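Local structure of esterase (Alcaligenes sp., 1QLW) at residues Asp27-Leu35 with Asp113-Leu122. The protein is an esterase of the alpha/beta hydrolase fold that probably hydrolyses carboxylic ester bonds. Residues are numbered along the deposited sequence; the frame is centred on the assembly and turned at random.
Sequences DVTSETLSL and DISAINAVKL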
loop_
_atom_site.group_PDB
_atom_site.type_symbol
_atom_site.label_atom_id
_atom_site.label_comp_id
_atom_site.label_asym_id
_atom_site.label_seq_id
_atom_site.Cartn_x
_atom_site.Cartn_y
_atom_site.Cartn_z
ATOM N N ASP A 27 5.989 -19.923 -2.009
ATOM C CA ASP A 27 4.705 -20.493 -2.389
ATOM C C ASP A 27 4.240 -21.464 -1.312
ATOM O O ASP A 27 5.010 -22.271 -0.780
ATOM C CB ASP A 27 4.789 -21.129 -3.783
ATOM C CG ASP A 27 4.770 -20.043 -4.868
ATOM O OD1 ASP A 27 4.729 -18.835 -4.539
ATOM O OD2 ASP A 27 4.806 -20.400 -6.063
ATOM N N VAL A 28 2.977 -21.362 -0.948
ATOM C CA VAL A 28 2.320 -22.153 0.072
ATOM C C VAL A 28 1.120 -22.853 -0.561
ATOM O O VAL A 28 0.294 -22.196 -1.194
ATOM C CB VAL A 28 1.805 -21.256 1.233
ATOM C CG1 VAL A 28 0.893 -22.009 2.194
ATOM C CG2 VAL A 28 2.970 -20.662 2.017
ATOM N N THR A 29 1.017 -24.158 -0.351
ATOM C CA THR A 29 -0.168 -24.893 -0.785
ATOM C C THR A 29 -1.132 -24.945 0.392
ATOM O O THR A 29 -0.755 -25.418 1.476
ATOM C CB THR A 29 0.186 -26.327 -1.222
ATOM O OG1 THR A 29 1.146 -26.239 -2.278
ATOM C CG2 THR A 29 -1.032 -27.106 -1.683
ATOM N N SER A 30 -2.328 -24.451 0.205
ATOM C CA SER A 30 -3.306 -24.355 1.271
ATOM C C SER A 30 -4.572 -25.113 0.912
ATOM O O SER A 30 -4.915 -25.272 -0.261
ATOM C CB SER A 30 -3.696 -22.877 1.429
ATOM O OG SER A 30 -4.724 -22.755 2.396
ATOM N N GLU A 31 -5.264 -25.571 1.938
ATOM C CA GLU A 31 -6.543 -26.237 1.825
ATOM C C GLU A 31 -7.681 -25.333 2.269
ATOM O O GLU A 31 -8.843 -25.745 2.139
ATOM C CB GLU A 31 -6.585 -27.512 2.677
ATOM C CG GLU A 31 -5.433 -28.470 2.431
ATOM C CD GLU A 31 -5.128 -28.741 0.974
ATOM O OE1 GLU A 31 -6.108 -28.930 0.232
ATOM O OE2 GLU A 31 -3.950 -28.756 0.579
ATOM N N THR A 32 -7.394 -24.121 2.736
ATOM C CA THR A 32 -8.415 -23.283 3.342
ATOM C C THR A 32 -8.384 -21.849 2.823
ATOM O O THR A 32 -8.599 -20.899 3.586
ATOM C CB THR A 32 -8.332 -23.323 4.876
ATOM O OG1 THR A 32 -7.015 -22.921 5.271
ATOM C CG2 THR A 32 -8.577 -24.719 5.438
ATOM N N LEU A 33 -8.205 -21.675 1.506
ATOM C CA LEU A 33 -8.129 -20.339 0.933
ATOM C C LEU A 33 -9.460 -19.634 0.844
ATOM O O LEU A 33 -9.515 -18.418 0.628
ATOM C CB LEU A 33 -7.529 -20.387 -0.478
ATOM C CG LEU A 33 -6.077 -20.839 -0.565
ATOM C CD1 LEU A 33 -5.670 -20.905 -2.032
ATOM C CD2 LEU A 33 -5.153 -19.932 0.230
ATOM N N SER A 34 -10.564 -20.369 0.954
ATOM C CA SER A 34 -11.882 -19.803 0.701
ATOM C C SER A 34 -12.930 -20.587 1.478
ATOM O O SER A 34 -12.780 -21.776 1.689
ATOM C CB SER A 34 -12.149 -19.852 -0.799
ATOM O OG SER A 34 -13.398 -19.306 -1.136
ATOM N N LEU A 35 -14.003 -19.902 1.792
ATOM C CA LEU A 35 -15.198 -20.459 2.389
ATOM C C LEU A 35 -16.338 -20.549 1.373
ATOM O O LEU A 35 -17.437 -20.968 1.753
ATOM C CB LEU A 35 -15.659 -19.565 3.543
ATOM C CG LEU A 35 -14.610 -18.920 4.457
ATOM C CD1 LEU A 35 -15.284 -17.824 5.276
ATOM C CD2 LEU A 35 -13.930 -19.986 5.308
ATOM N N ASP A 113 -0.969 -14.584 4.767
ATOM C CA ASP A 113 -1.652 -15.851 4.510
ATOM C C ASP A 113 -2.847 -15.899 5.474
ATOM O O ASP A 113 -2.629 -15.852 6.697
ATOM C CB ASP A 113 -0.762 -17.059 4.769
ATOM C CG ASP A 113 -1.357 -18.413 4.418
ATOM O OD1 ASP A 113 -2.492 -18.475 3.909
ATOM O OD2 ASP A 113 -0.672 -19.443 4.635
ATOM N N ILE A 114 -4.050 -15.995 4.943
ATOM C CA ILE A 114 -5.244 -16.059 5.771
ATOM C C ILE A 114 -5.725 -17.478 6.018
ATOM O O ILE A 114 -6.763 -17.702 6.649
ATOM C CB ILE A 114 -6.369 -15.168 5.214
ATOM C CG1 ILE A 114 -6.706 -15.406 3.748
ATOM C CG2 ILE A 114 -5.982 -13.695 5.459
ATOM C CD1 ILE A 114 -7.242 -16.783 3.409
ATOM N N SER A 115 -4.941 -18.470 5.622
ATOM C CA SER A 115 -5.363 -19.867 5.699
ATOM C C SER A 115 -5.737 -20.281 7.116
ATOM O O SER A 115 -6.709 -21.036 7.260
ATOM C CB SER A 115 -4.269 -20.807 5.201
ATOM O OG SER A 115 -4.025 -20.612 3.833
ATOM N N ALA A 116 -4.963 -19.868 8.122
ATOM C CA ALA A 116 -5.264 -20.327 9.470
ATOM C C ALA A 116 -6.566 -19.755 9.992
ATOM O O ALA A 116 -7.268 -20.400 10.774
ATOM C CB ALA A 116 -4.104 -20.025 10.410
ATOM N N ILE A 117 -6.887 -18.512 9.600
ATOM C CA ILE A 117 -8.152 -17.927 10.030
ATOM C C ILE A 117 -9.304 -18.739 9.446
ATOM O O ILE A 117 -10.218 -19.138 10.176
ATOM C CB ILE A 117 -8.227 -16.440 9.634
ATOM C CG1 ILE A 117 -7.111 -15.654 10.316
ATOM C CG2 ILE A 117 -9.590 -15.880 10.016
ATOM C CD1 ILE A 117 -6.843 -14.310 9.686
ATOM N N ASN A 118 -9.227 -19.026 8.141
ATOM C CA ASN A 118 -10.304 -19.802 7.529
ATOM C C ASN A 118 -10.371 -21.212 8.103
ATOM O O ASN A 118 -11.468 -21.759 8.229
ATOM C CB ASN A 118 -10.118 -19.847 6.013
ATOM C CG ASN A 118 -10.586 -18.591 5.296
ATOM O OD1 ASN A 118 -10.430 -18.520 4.056
ATOM N ND2 ASN A 118 -11.158 -17.661 6.002
ATOM N N ALA A 119 -9.227 -21.827 8.447
ATOM C CA ALA A 119 -9.268 -23.168 9.015
ATOM C C ALA A 119 -10.066 -23.202 10.290
ATOM O O ALA A 119 -10.805 -24.159 10.583
ATOM C CB ALA A 119 -7.870 -23.710 9.251
ATOM N N VAL A 120 -9.918 -22.175 11.141
ATOM C CA VAL A 120 -10.695 -22.096 12.372
ATOM C C VAL A 120 -12.159 -21.850 12.064
ATOM O O VAL A 120 -13.051 -22.483 12.634
ATOM C CB VAL A 120 -10.098 -21.027 13.299
ATOM C CG1 VAL A 120 -10.912 -20.895 14.572
ATOM C CG2 VAL A 120 -8.650 -21.355 13.618
ATOM N N LYS A 121 -12.467 -20.949 11.124
ATOM C CA LYS A 121 -13.856 -20.683 10.763
ATOM C C LYS A 121 -14.549 -21.934 10.260
ATOM O O LYS A 121 -15.744 -22.121 10.495
ATOM C CB LYS A 121 -13.911 -19.545 9.747
ATOM C CG LYS A 121 -15.320 -18.980 9.641
ATOM C CD LYS A 121 -15.243 -17.647 8.911
ATOM C CE LYS A 121 -16.613 -17.144 8.577
ATOM N NZ LYS A 121 -17.425 -16.817 9.757
ATOM N N LEU A 122 -13.822 -22.775 9.540
ATOM C CA LEU A 122 -14.325 -24.024 8.993
ATOM C C LEU A 122 -14.419 -25.138 10.016
ATOM O O LEU A 122 -14.844 -26.254 9.674
ATOM C CB LEU A 122 -13.417 -24.444 7.830
ATOM C CG LEU A 122 -13.573 -23.601 6.560
ATOM C CD1 LEU A 122 -12.389 -23.824 5.634
ATOM C CD2 LEU A 122 -14.872 -23.946 5.838
#
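Two serine hydroxyls meet across the contact, midway in a hydrogen-bond chain ending on the D113 carboxylate. S30 OG donates to S115 OG over 2.7 Å. S115 OG in turn donates to D113 OD1 at 2.6 Å, on the syn side. The backbone N of S115 reaches the same oxygen from above the carboxylate plane, closing an Asx turn. S30 OG also accepts from T32 N in a nearly straight bond (3.0 Å, 169°), an ST turn. With a valine at S30, T32 N and S115 OG would probably each lose a partner, loosening the turn after the strand. The T32 hydroxyl, placed between its backbone N and carbonyl carbon (chi1 57°), donates to S115 O at 2.8 Å. That carbonyl also accepts from A119 N. T32 CG2 rests against A119 and L122 CD1. L35 CD2 packs on L122 CG at 3.8 Å, and L35 CD1 lies on the aliphatic end of K121, whose NZ bonds to L130 O of the second subunit. The contact joins the end of strand 26-30 and its following loop to one side of helix 115-121, with an ST turn at the strand end and an Asx turn before the helix, linked by the serine hydroxyls.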